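Local structure of hypothetical protein (Parabacteroides merdae, 4OO3) at residues W205-N210 and K261-T266; V209-E214 and P270-K275. The protein is of unknown exact function but is probably an NAD(P)-dependent oxidoreductase with a Rossmann-fold nucleotide-binding domain. All blocks are in the same frame, centred on the assembly; numbering follows the deposited sequence.

Interaction 1: W205-N210 and K261-T266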
loop_
_atom_site.group_PDB
_atom_site.type_symbol
_atom_site.label_atom_id
_atom_site.label_comp_id
_atom_site.label_asym_id
_atom_site.label_seq_id
_atom_site.Cartn_x
_atom_site.Cartn_y
_atom_site.Cartn_z
ATOM N N TRP A 205 -1.567 -19.483 -3.019
ATOM C CA TRP A 205 -2.176 -19.026 -1.762
ATOM C C TRP A 205 -2.659 -17.581 -1.818
ATOM O O TRP A 205 -3.321 -17.124 -0.878
ATOM C CB TRP A 205 -1.232 -19.218 -0.562
ATOM C CG TRP A 205 0.158 -18.751 -0.807
ATOM C CD1 TRP A 205 1.226 -19.523 -1.168
ATOM C CD2 TRP A 205 0.641 -17.406 -0.732
ATOM N NE1 TRP A 205 2.339 -18.743 -1.318
ATOM C CE2 TRP A 205 2.011 -17.438 -1.054
ATOM C CE3 TRP A 205 0.051 -16.175 -0.418
ATOM C CZ2 TRP A 205 2.800 -16.291 -1.073
ATOM C CZ3 TRP A 205 0.840 -15.032 -0.436
ATOM C CH2 TRP A 205 2.195 -15.100 -0.764
ATOM N N TYR A 206 -2.327 -16.860 -2.893
ATOM C CA TYR A 206 -2.822 -15.498 -3.072
ATOM C C TYR A 206 -4.351 -15.469 -3.081
ATOM O O TYR A 206 -4.962 -14.518 -2.614
ATOM C CB TYR A 206 -2.284 -14.871 -4.365
ATOM C CG TYR A 206 -2.710 -13.424 -4.540
ATOM C CD1 TYR A 206 -1.975 -12.389 -3.968
ATOM C CD2 TYR A 206 -3.855 -13.091 -5.260
ATOM C CE1 TYR A 206 -2.361 -11.062 -4.111
ATOM C CE2 TYR A 206 -4.249 -11.765 -5.411
ATOM C CZ TYR A 206 -3.498 -10.758 -4.834
ATOM O OH TYR A 206 -3.880 -9.443 -4.970
ATOM N N LEU A 207 -4.958 -16.518 -3.612
ATOM C CA LEU A 207 -6.409 -16.604 -3.705
ATOM C C LEU A 207 -7.048 -17.244 -2.464
ATOM O O LEU A 207 -8.273 -17.398 -2.400
ATOM C CB LEU A 207 -6.778 -17.364 -4.979
ATOM C CG LEU A 207 -6.312 -16.663 -6.263
ATOM C CD1 LEU A 207 -6.562 -17.537 -7.479
ATOM C CD2 LEU A 207 -7.014 -15.330 -6.443
ATOM N N ASP A 208 -6.220 -17.617 -1.486
ATOM C CA ASP A 208 -6.690 -18.070 -0.177
ATOM C C ASP A 208 -6.679 -16.872 0.769
ATOM O O ASP A 208 -5.613 -16.410 1.196
ATOM C CB ASP A 208 -5.787 -19.186 0.358
ATOM C CG ASP A 208 -6.272 -19.773 1.686
ATOM O OD1 ASP A 208 -7.322 -19.349 2.222
ATOM O OD2 ASP A 208 -5.581 -20.676 2.198
ATOM N N VAL A 209 -7.867 -16.371 1.098
ATOM C CA VAL A 209 -7.995 -15.177 1.942
ATOM C C VAL A 209 -7.474 -15.374 3.368
ATOM O O VAL A 209 -7.272 -14.396 4.083
ATOM C CB VAL A 209 -9.451 -14.639 1.998
ATOM C CG1 VAL A 209 -9.927 -14.237 0.605
ATOM C CG2 VAL A 209 -10.410 -15.641 2.645
ATOM N N ASN A 210 -7.260 -16.623 3.784
ATOM C CA ASN A 210 -6.629 -16.895 5.078
ATOM C C ASN A 210 -5.124 -16.614 5.065
ATOM O O ASN A 210 -4.510 -16.400 6.103
ATOM C CB ASN A 210 -6.866 -18.345 5.506
ATOM C CG ASN A 210 -8.329 -18.647 5.798
ATOM O OD1 ASN A 210 -8.835 -19.702 5.430
ATOM N ND2 ASN A 210 -9.007 -17.729 6.467
ATOM N N LYS A 261 -5.892 -21.706 -13.401
ATOM C CA LYS A 261 -4.697 -22.238 -14.053
ATOM C C LYS A 261 -3.824 -21.119 -14.614
ATOM O O LYS A 261 -2.622 -21.065 -14.357
ATOM C CB LYS A 261 -5.094 -23.207 -15.179
ATOM C CG LYS A 261 -3.934 -23.851 -15.934
ATOM C CD LYS A 261 -3.054 -24.682 -15.014
ATOM C CE LYS A 261 -2.009 -25.468 -15.792
ATOM N NZ LYS A 261 -1.253 -26.400 -14.907
ATOM N N GLN A 262 -4.445 -20.217 -15.361
ATOM C CA GLN A 262 -3.717 -19.159 -16.042
ATOM C C GLN A 262 -3.011 -18.212 -15.071
ATOM O O GLN A 262 -1.827 -17.942 -15.238
ATOM C CB GLN A 262 -4.658 -18.370 -16.951
ATOM C CG GLN A 262 -3.949 -17.442 -17.924
ATOM C CD GLN A 262 -4.916 -16.605 -18.744
ATOM O OE1 GLN A 262 -6.051 -16.348 -18.332
ATOM N NE2 GLN A 262 -4.464 -16.164 -19.911
ATOM N N VAL A 263 -3.731 -17.711 -14.068
ATOM C CA VAL A 263 -3.152 -16.744 -13.112
ATOM C C VAL A 263 -2.140 -17.351 -12.128
ATOM O O VAL A 263 -1.227 -16.648 -11.675
ATOM C CB VAL A 263 -4.239 -15.959 -12.326
ATOM C CG1 VAL A 263 -5.064 -16.870 -11.428
ATOM C CG2 VAL A 263 -3.609 -14.843 -11.498
ATOM N N THR A 264 -2.290 -18.637 -11.797
ATOM C CA THR A 264 -1.372 -19.293 -10.844
ATOM C C THR A 264 -0.352 -20.224 -11.489
ATOM O O THR A 264 0.750 -20.359 -10.983
ATOM C CB THR A 264 -2.116 -20.110 -9.763
ATOM O OG1 THR A 264 -2.644 -21.320 -10.333
ATOM C CG2 THR A 264 -3.237 -19.279 -9.116
ATOM N N GLY A 265 -0.726 -20.879 -12.586
ATOM C CA GLY A 265 0.109 -21.917 -13.191
ATOM C C GLY A 265 -0.275 -23.302 -12.701
ATOM O O GLY A 265 -0.102 -24.283 -13.415
ATOM N N THR A 266 -0.805 -23.381 -11.482
ATOM C CA THR A 266 -1.215 -24.646 -10.879
ATOM C C THR A 266 -2.543 -25.125 -11.445
ATOM O O THR A 266 -3.378 -24.326 -11.860
ATOM C CB THR A 266 -1.365 -24.495 -9.351
ATOM O OG1 THR A 266 -0.162 -23.944 -8.812
ATOM C CG2 THR A 266 -1.640 -25.835 -8.673
#
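Leu207 and the end of helix 257-264 meet through methyl groups alone. CD1 of Leu207 lies 4.1 Å from CG2 of Thr264 and 4.3 Å from CG1 of Val263, so that one branch of the leucine spans two successive side chains of the helix. The contact is buried but small, and Leu282 and Val284 of strand 282-294 add further apolar cover to Leu207.

The polar groups bond within their own segments or to residues beyond them. Thr264 sets OG1 between its backbone N and carbonyl carbon (chi1 74°), which turns CG2 to the leucine while OG1 serves the main chain: it accepts from Thr266 N at 3.0 Å, a bent bond (N-H...O 135°), and is also bonded to Phe260 O. Putting an alanine here removes both branches, which would probably leave Thr266 N without this acceptor and open a gap beside Leu207. Past the helix, Gly265 has a positive phi, and its O receives Lys261 NZ at 2.8 Å. On the facing segment, Asp208, the N-cap residue, accepts from Asn210 N with OD1 at 3.1 Å, from above the carboxylate plane, and the same oxygen is in a salt bridge with Lys275.

An ST turn ending helix 257-264 thus packs, through Leu207, against the 3-10 segment that leads into the N-cap of helix 209-212, within the C-terminal domain.

Interaction 2: V209-E214 and P270-K275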
loop_
_atom_site.group_PDB
_atom_site.type_symbol
_atom_site.label_atom_id
_atom_site.label_comp_id
_atom_site.label_asym_id
_atom_site.label_seq_id
_atom_site.Cartn_x
_atom_site.Cartn_y
_atom_site.Cartn_z
ATOM N N VAL A 209 -7.867 -16.371 1.098
ATOM C CA VAL A 209 -7.995 -15.177 1.942
ATOM C C VAL A 209 -7.474 -15.374 3.368
ATOM O O VAL A 209 -7.272 -14.396 4.083
ATOM C CB VAL A 209 -9.451 -14.639 1.998
ATOM C CG1 VAL A 209 -9.927 -14.237 0.605
ATOM C CG2 VAL A 209 -10.410 -15.641 2.645
ATOM N N ASN A 210 -7.260 -16.623 3.784
ATOM C CA ASN A 210 -6.629 -16.895 5.078
ATOM C C ASN A 210 -5.124 -16.614 5.065
ATOM O O ASN A 210 -4.510 -16.400 6.103
ATOM C CB ASN A 210 -6.866 -18.345 5.506
ATOM C CG ASN A 210 -8.329 -18.647 5.798
ATOM O OD1 ASN A 210 -8.835 -19.702 5.430
ATOM N ND2 ASN A 210 -9.007 -17.729 6.467
ATOM N N GLN A 211 -4.530 -16.625 3.882
ATOM C CA GLN A 211 -3.101 -16.437 3.756
ATOM C C GLN A 211 -2.745 -15.086 3.151
ATOM O O GLN A 211 -1.764 -14.454 3.558
ATOM C CB GLN A 211 -2.536 -17.567 2.917
ATOM C CG GLN A 211 -2.817 -18.936 3.513
ATOM C CD GLN A 211 -2.018 -20.022 2.836
ATOM O OE1 GLN A 211 -0.797 -20.063 2.960
ATOM N NE2 GLN A 211 -2.696 -20.901 2.104
ATOM N N GLN A 212 -3.537 -14.644 2.178
ATOM C CA GLN A 212 -3.330 -13.346 1.562
ATOM C C GLN A 212 -3.990 -12.248 2.391
ATOM O O GLN A 212 -3.509 -11.123 2.420
ATOM C CB GLN A 212 -3.879 -13.357 0.131
ATOM C CG GLN A 212 -3.807 -12.031 -0.607
ATOM C CD GLN A 212 -2.399 -11.467 -0.725
ATOM O OE1 GLN A 212 -1.415 -12.205 -0.802
ATOM N NE2 GLN A 212 -2.306 -10.146 -0.760
ATOM N N GLY A 213 -5.076 -12.589 3.077
ATOM C CA GLY A 213 -5.964 -11.601 3.685
ATOM C C GLY A 213 -7.158 -11.343 2.781
ATOM O O GLY A 213 -7.084 -11.542 1.565
ATOM N N GLU A 214 -8.270 -10.911 3.363
ATOM C CA GLU A 214 -9.453 -10.598 2.567
ATOM C C GLU A 214 -9.239 -9.306 1.794
ATOM O O GLU A 214 -8.394 -8.494 2.153
ATOM C CB GLU A 214 -10.694 -10.471 3.455
ATOM C CG GLU A 214 -11.105 -11.771 4.137
ATOM C CD GLU A 214 -12.598 -12.071 4.052
ATOM O OE1 GLU A 214 -13.371 -11.245 3.506
ATOM O OE2 GLU A 214 -13.002 -13.153 4.545
ATOM N N PRO A 270 -5.726 -26.446 -5.720
ATOM C CA PRO A 270 -5.024 -26.961 -4.549
ATOM C C PRO A 270 -5.974 -27.369 -3.438
ATOM O O PRO A 270 -7.096 -26.872 -3.359
ATOM C CB PRO A 270 -4.174 -25.776 -4.095
ATOM C CG PRO A 270 -3.902 -25.027 -5.346
ATOM C CD PRO A 270 -5.138 -25.181 -6.188
ATOM N N ASP A 271 -5.499 -28.264 -2.586
ATOM C CA ASP A 271 -6.311 -28.872 -1.550
ATOM C C ASP A 271 -6.863 -27.853 -0.553
ATOM O O ASP A 271 -8.024 -27.933 -0.145
ATOM C CB ASP A 271 -5.466 -29.897 -0.808
ATOM C CG ASP A 271 -6.293 -30.844 -0.001
ATOM O OD1 ASP A 271 -7.163 -31.520 -0.593
ATOM O OD2 ASP A 271 -6.065 -30.917 1.222
ATOM N N PHE A 272 -6.020 -26.896 -0.179
ATOM C CA PHE A 272 -6.364 -25.887 0.822
ATOM C C PHE A 272 -7.347 -24.812 0.338
ATOM O O PHE A 272 -7.755 -23.961 1.125
ATOM C CB PHE A 272 -5.090 -25.217 1.356
ATOM C CG PHE A 272 -4.325 -24.440 0.318
ATOM C CD1 PHE A 272 -4.602 -23.096 0.097
ATOM C CD2 PHE A 272 -3.322 -25.049 -0.429
ATOM C CE1 PHE A 272 -3.903 -22.379 -0.857
ATOM C CE2 PHE A 272 -2.619 -24.333 -1.385
ATOM C CZ PHE A 272 -2.910 -22.996 -1.600
ATOM N N LEU A 273 -7.710 -24.843 -0.944
ATOM C CA LEU A 273 -8.673 -23.894 -1.512
ATOM C C LEU A 273 -10.076 -24.479 -1.673
ATOM O O LEU A 273 -11.013 -23.746 -1.967
ATOM C CB LEU A 273 -8.180 -23.391 -2.874
ATOM C CG LEU A 273 -7.080 -22.326 -2.864
ATOM C CD1 LEU A 273 -6.656 -22.009 -4.289
ATOM C CD2 LEU A 273 -7.530 -21.057 -2.154
ATOM N N LYS A 274 -10.215 -25.787 -1.464
ATOM C CA LYS A 274 -11.478 -26.486 -1.715
ATOM C C LYS A 274 -12.628 -26.015 -0.831
ATOM O O LYS A 274 -13.791 -26.156 -1.207
ATOM C CB LYS A 274 -11.302 -28.008 -1.593
ATOM C CG LYS A 274 -10.696 -28.650 -2.838
ATOM C CD LYS A 274 -11.399 -29.945 -3.220
ATOM C CE LYS A 274 -11.319 -30.216 -4.717
ATOM N NZ LYS A 274 -9.917 -30.322 -5.213
ATOM N N LYS A 275 -12.308 -25.459 0.334
ATOM C CA LYS A 275 -13.315 -24.795 1.170
ATOM C C LYS A 275 -14.035 -23.648 0.441
ATOM O O LYS A 275 -15.184 -23.347 0.751
ATOM C CB LYS A 275 -12.684 -24.264 2.460
ATOM C CG LYS A 275 -11.601 -23.209 2.255
ATOM C CD LYS A 275 -10.933 -22.844 3.569
ATOM C CE LYS A 275 -9.621 -22.114 3.342
ATOM N NZ LYS A 275 -9.743 -20.928 2.441
#
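The short, weakly bonded helix 209-212 faces the 3-10 turn at 271-273 through Gln211 on Phe272, with Asn210 and Lys275 meeting beside them. NE2 of Gln211 sits 3.5 Å from both CD1 and CE1 of Phe272, straddling one bond of the ring obliquely. The two side chains cross at about a right angle, their amide and ring planes 70° apart. Phe272 reaches the amide because its CG stands between the backbone N and the carbonyl carbon (chi1 64°).

Both ends of the Gln211 amide have polar partners, NE2 on Asp208 OD2 and OE1 on Asn97 ND2. The second bond links this helix of the C-terminal domain to the family's NAD-binding Rossmann region. Gly213 closes the helix with a positive phi, a conformation that calls for glycine, and its N makes a weak 3.0 Å bond to Val209 O. Across the way, Leu273 N to Pro270 O, 3.2 Å, supports the 3-10 turn.

At the more exposed edge, Asn210 and Lys275 approach from opposite directions. OD1 of Asn210 lies 3.3 Å from Lys275 CE and 3.4 Å from Lys275 NZ. A bend at the end of the lysine chain (chi4 53°) carries NZ to its salt bridge with Asp208 OD1.

Overall arrangement
Interactions 1 and 2 start from the same part of the chain, share Val209 and Asn210, and have centres about 8 Å apart. In each, the partner segment comes from the region between strands 243-255 and 282-294: the end of helix 257-264 in interaction 1, the loop after it in interaction 2. The chemistry follows their place in the fold. Interaction 1 is buried and joins aliphatic groups, whereas interaction 2 lies at the surface, covers more area and uses amides, a ring and an ammonium group. Asp208, in 205-210, caps the helix start and also holds Lys275 and Gln211, one from each segment of interaction 2.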